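Local coordinates for protein catechol 1,2-dioxygenase (PDB 1DMH) that uses a ferric iron to split the aromatic ring of catechol between its two hydroxyl-bearing carbons with O2, giving cis,cis-muconate, at residues H137-F141 and T184-Y190. Residues are numbered along the deposited sequence; the frame is centred on the assembly and turned at random.
Sequences HGTIF and TDENGQY
The phenol ring of Tyr-190 lies flat over the backbone of Gly-138, its partner in an antiparallel hydrogen-bonded pair, whose N sits 3.4 Å above the ring plane toward the rim. The pair lies in the mixed beta sheet of the intradiol dioxygenase catalytic domain, where strand 189-195 runs beside strand 133-141. Gly-138 suits this place because a CB would run into the ring. Tyr-190 has CG between its backbone N and carbonyl carbon (chi1 70°), which folds the ring across the neighbouring strand; its OH is hydrogen-bonded to Phe-288 O and Tyr-227 OH, so the ring is fixed at its far end too. Two backbone bonds join the pair, Gly-138 N to Tyr-190 O and Tyr-190 N to Gly-138 O, both 3.1 Å. On the other face of the sheet, Gln-189 NE2 reaches Thr-139 OG1 in a weak bond of 3.4 Å. Just before strand 189-195 the chain makes a type I turn from Asp-185 to Gly-188. Gly-188, its fourth residue, has a positive phi (67°), which glycine adopts easily, and its O accepts a nearly straight bond from Ile-140 N at 2.7 Å. The Ile-140 and Thr-184 side chains cross at about a right angle, CG1 against CG2 at 3.5 Å, tight for two carbons. Asp-185 OD1 accepts from Asn-187 N, making an Asx turn, and also from Gln-189 N, each at 2.9 Å, from opposite faces of the carboxylate plane.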
ATOM      1  N   HIS A 137     -30.237  20.829  14.827  1.00 15.93           N
ATOM      2  CA  HIS A 137     -30.726  20.321  16.089  1.00 16.83           C
ATOM      3  C   HIS A 137     -31.595  19.088  15.894  1.00 16.52           C
ATOM      4  O   HIS A 137     -32.025  18.767  14.786  1.00 16.13           O
ATOM      5  CB  HIS A 137     -31.487  21.443  16.815  1.00 17.82           C
ATOM      6  CG  HIS A 137     -32.661  21.978  16.050  1.00 18.92           C
ATOM      7  ND1 HIS A 137     -33.937  21.483  16.202  1.00 19.84           N
ATOM      8  CD2 HIS A 137     -32.743  22.938  15.095  1.00 19.80           C
ATOM      9  CE1 HIS A 137     -34.757  22.114  15.378  1.00 19.56           C
ATOM     10  NE2 HIS A 137     -34.058  23.002  14.695  1.00 18.92           N
ATOM     11  N   GLY A 138     -31.826  18.378  16.985  1.00 16.22           N
ATOM     12  CA  GLY A 138     -32.641  17.195  16.903  1.00 16.67           C
ATOM     13  C   GLY A 138     -32.779  16.558  18.257  1.00 16.29           C
ATOM     14  O   GLY A 138     -32.331  17.107  19.261  1.00 16.06           O
ATOM     15  N   THR A 139     -33.405  15.392  18.274  1.00 16.96           N
ATOM     16  CA  THR A 139     -33.614  14.657  19.506  1.00 17.77           C
ATOM     17  C   THR A 139     -33.001  13.276  19.342  1.00 17.80           C
ATOM     18  O   THR A 139     -33.008  12.721  18.246  1.00 17.37           O
ATOM     19  CB  THR A 139     -35.135  14.478  19.799  1.00 18.88           C
ATOM     20  OG1 THR A 139     -35.760  15.763  19.945  1.00 19.04           O
ATOM     21  CG2 THR A 139     -35.344  13.642  21.078  1.00 19.04           C
ATOM     22  N   ILE A 140     -32.451  12.733  20.422  1.00 18.08           N
ATOM     23  CA  ILE A 140     -31.905  11.385  20.368  1.00 18.53           C
ATOM     24  C   ILE A 140     -32.925  10.471  21.061  1.00 19.37           C
ATOM     25  O   ILE A 140     -33.336  10.748  22.180  1.00 20.33           O
ATOM     26  CB  ILE A 140     -30.556  11.278  21.112  1.00 17.41           C
ATOM     27  CG1 ILE A 140     -29.533  12.219  20.470  1.00 17.35           C
ATOM     28  CG2 ILE A 140     -30.072   9.813  21.105  1.00 17.91           C
ATOM     29  CD1 ILE A 140     -29.289  11.943  18.978  1.00 16.54           C
ATOM     30  N   PHE A 141     -33.336   9.395  20.396  1.00 20.25           N
ATOM     31  CA  PHE A 141     -34.290   8.444  20.969  1.00 20.58           C
ATOM     32  C   PHE A 141     -33.652   7.110  21.325  1.00 20.58           C
ATOM     33  O   PHE A 141     -32.822   6.610  20.565  1.00 19.94           O
ATOM     34  CB  PHE A 141     -35.426   8.177  19.994  1.00 21.16           C
ATOM     35  CG  PHE A 141     -36.257   9.379  19.692  1.00 22.50           C
ATOM     36  CD1 PHE A 141     -37.261   9.781  20.571  1.00 23.71           C
ATOM     37  CD2 PHE A 141     -36.058  10.106  18.527  1.00 23.62           C
ATOM     38  CE1 PHE A 141     -38.061  10.889  20.291  1.00 23.68           C
ATOM     39  CE2 PHE A 141     -36.859  11.221  18.232  1.00 24.02           C
ATOM     40  CZ  PHE A 141     -37.859  11.607  19.118  1.00 23.96           C
ATOM     41  N   THR A 184     -26.735  15.205  25.333  1.00 19.58           N
ATOM     42  CA  THR A 184     -28.125  15.593  25.213  1.00 20.98           C
ATOM     43  C   THR A 184     -28.676  16.088  26.564  1.00 22.03           C
ATOM     44  O   THR A 184     -28.255  15.640  27.635  1.00 21.31           O
ATOM     45  CB  THR A 184     -28.986  14.442  24.637  1.00 20.54           C
ATOM     46  OG1 THR A 184     -28.830  13.266  25.431  1.00 19.53           O
ATOM     47  CG2 THR A 184     -28.549  14.133  23.196  1.00 20.01           C
ATOM     48  N   ASP A 185     -29.593  17.046  26.490  1.00 23.58           N
ATOM     49  CA  ASP A 185     -30.207  17.643  27.676  1.00 25.02           C
ATOM     50  C   ASP A 185     -31.399  16.820  28.188  1.00 26.12           C
ATOM     51  O   ASP A 185     -31.676  15.726  27.676  1.00 25.50           O
ATOM     52  CB  ASP A 185     -30.647  19.071  27.334  1.00 24.72           C
ATOM     53  CG  ASP A 185     -31.731  19.108  26.265  1.00 24.61           C
ATOM     54  OD1 ASP A 185     -32.422  18.086  26.059  1.00 24.58           O
ATOM     55  OD2 ASP A 185     -31.909  20.175  25.639  1.00 25.35           O
ATOM     56  N   GLU A 186     -32.101  17.378  29.182  1.00 27.69           N
ATOM     57  CA  GLU A 186     -33.272  16.761  29.845  1.00 29.05           C
ATOM     58  C   GLU A 186     -34.343  16.244  28.909  1.00 28.54           C
ATOM     59  O   GLU A 186     -35.172  15.427  29.295  1.00 29.03           O
ATOM     60  CB  GLU A 186     -33.949  17.761  30.791  1.00 31.56           C
ATOM     61  CG  GLU A 186     -33.013  18.483  31.727  1.00 36.43           C
ATOM     62  CD  GLU A 186     -32.070  19.424  30.983  1.00 39.63           C
ATOM     63  OE1 GLU A 186     -32.584  20.371  30.335  1.00 41.59           O
ATOM     64  OE2 GLU A 186     -30.827  19.215  31.043  1.00 41.47           O
ATOM     65  N   ASN A 187     -34.352  16.735  27.678  1.00 28.19           N
ATOM     66  CA  ASN A 187     -35.357  16.298  26.734  1.00 27.97           C
ATOM     67  C   ASN A 187     -34.728  15.499  25.612  1.00 26.04           C
ATOM     68  O   ASN A 187     -35.354  15.306  24.565  1.00 25.46           O
ATOM     69  CB  ASN A 187     -36.170  17.493  26.248  1.00 30.76           C
ATOM     70  CG  ASN A 187     -36.888  18.176  27.397  1.00 35.69           C
ATOM     71  OD1 ASN A 187     -37.424  17.512  28.288  1.00 41.37           O
ATOM     72  ND2 ASN A 187     -36.901  19.502  27.385  1.00 42.56           N
ATOM     73  N   GLY A 188     -33.505  15.039  25.829  1.00 24.38           N
ATOM     74  CA  GLY A 188     -32.822  14.236  24.833  1.00 23.30           C
ATOM     75  C   GLY A 188     -32.465  15.006  23.571  1.00 22.60           C
ATOM     76  O   GLY A 188     -32.283  14.411  22.501  1.00 21.63           O
ATOM     77  N   GLN A 189     -32.342  16.325  23.698  1.00 20.99           N
ATOM     78  CA  GLN A 189     -32.023  17.159  22.555  1.00 20.63           C
ATOM     79  C   GLN A 189     -30.590  17.689  22.465  1.00 18.92           C
ATOM     80  O   GLN A 189     -29.879  17.811  23.466  1.00 18.69           O
ATOM     81  CB  GLN A 189     -33.012  18.320  22.489  1.00 22.27           C
ATOM     82  CG  GLN A 189     -34.448  17.856  22.279  1.00 26.64           C
ATOM     83  CD  GLN A 189     -35.428  19.008  22.082  1.00 29.24           C
ATOM     84  OE1 GLN A 189     -35.476  19.951  22.875  1.00 30.57           O
ATOM     85  NE2 GLN A 189     -36.228  18.922  21.026  1.00 31.31           N
ATOM     86  N   TYR A 190     -30.159  17.971  21.241  1.00 17.28           N
ATOM     87  CA  TYR A 190     -28.834  18.542  20.996  1.00 16.39           C
ATOM     88  C   TYR A 190     -29.098  19.685  20.028  1.00 16.00           C
ATOM     89  O   TYR A 190     -30.047  19.645  19.239  1.00 15.89           O
ATOM     90  CB  TYR A 190     -27.886  17.507  20.368  1.00 15.99           C
ATOM     91  CG  TYR A 190     -28.211  17.134  18.925  1.00 15.23           C
ATOM     92  CD1 TYR A 190     -29.156  16.148  18.631  1.00 15.01           C
ATOM     93  CD2 TYR A 190     -27.609  17.799  17.864  1.00 14.53           C
ATOM     94  CE1 TYR A 190     -29.501  15.836  17.311  1.00 14.29           C
ATOM     95  CE2 TYR A 190     -27.944  17.495  16.540  1.00 14.41           C
ATOM     96  CZ  TYR A 190     -28.889  16.513  16.271  1.00 14.08           C
ATOM     97  OH  TYR A 190     -29.232  16.220  14.965  1.00 14.31           O
TER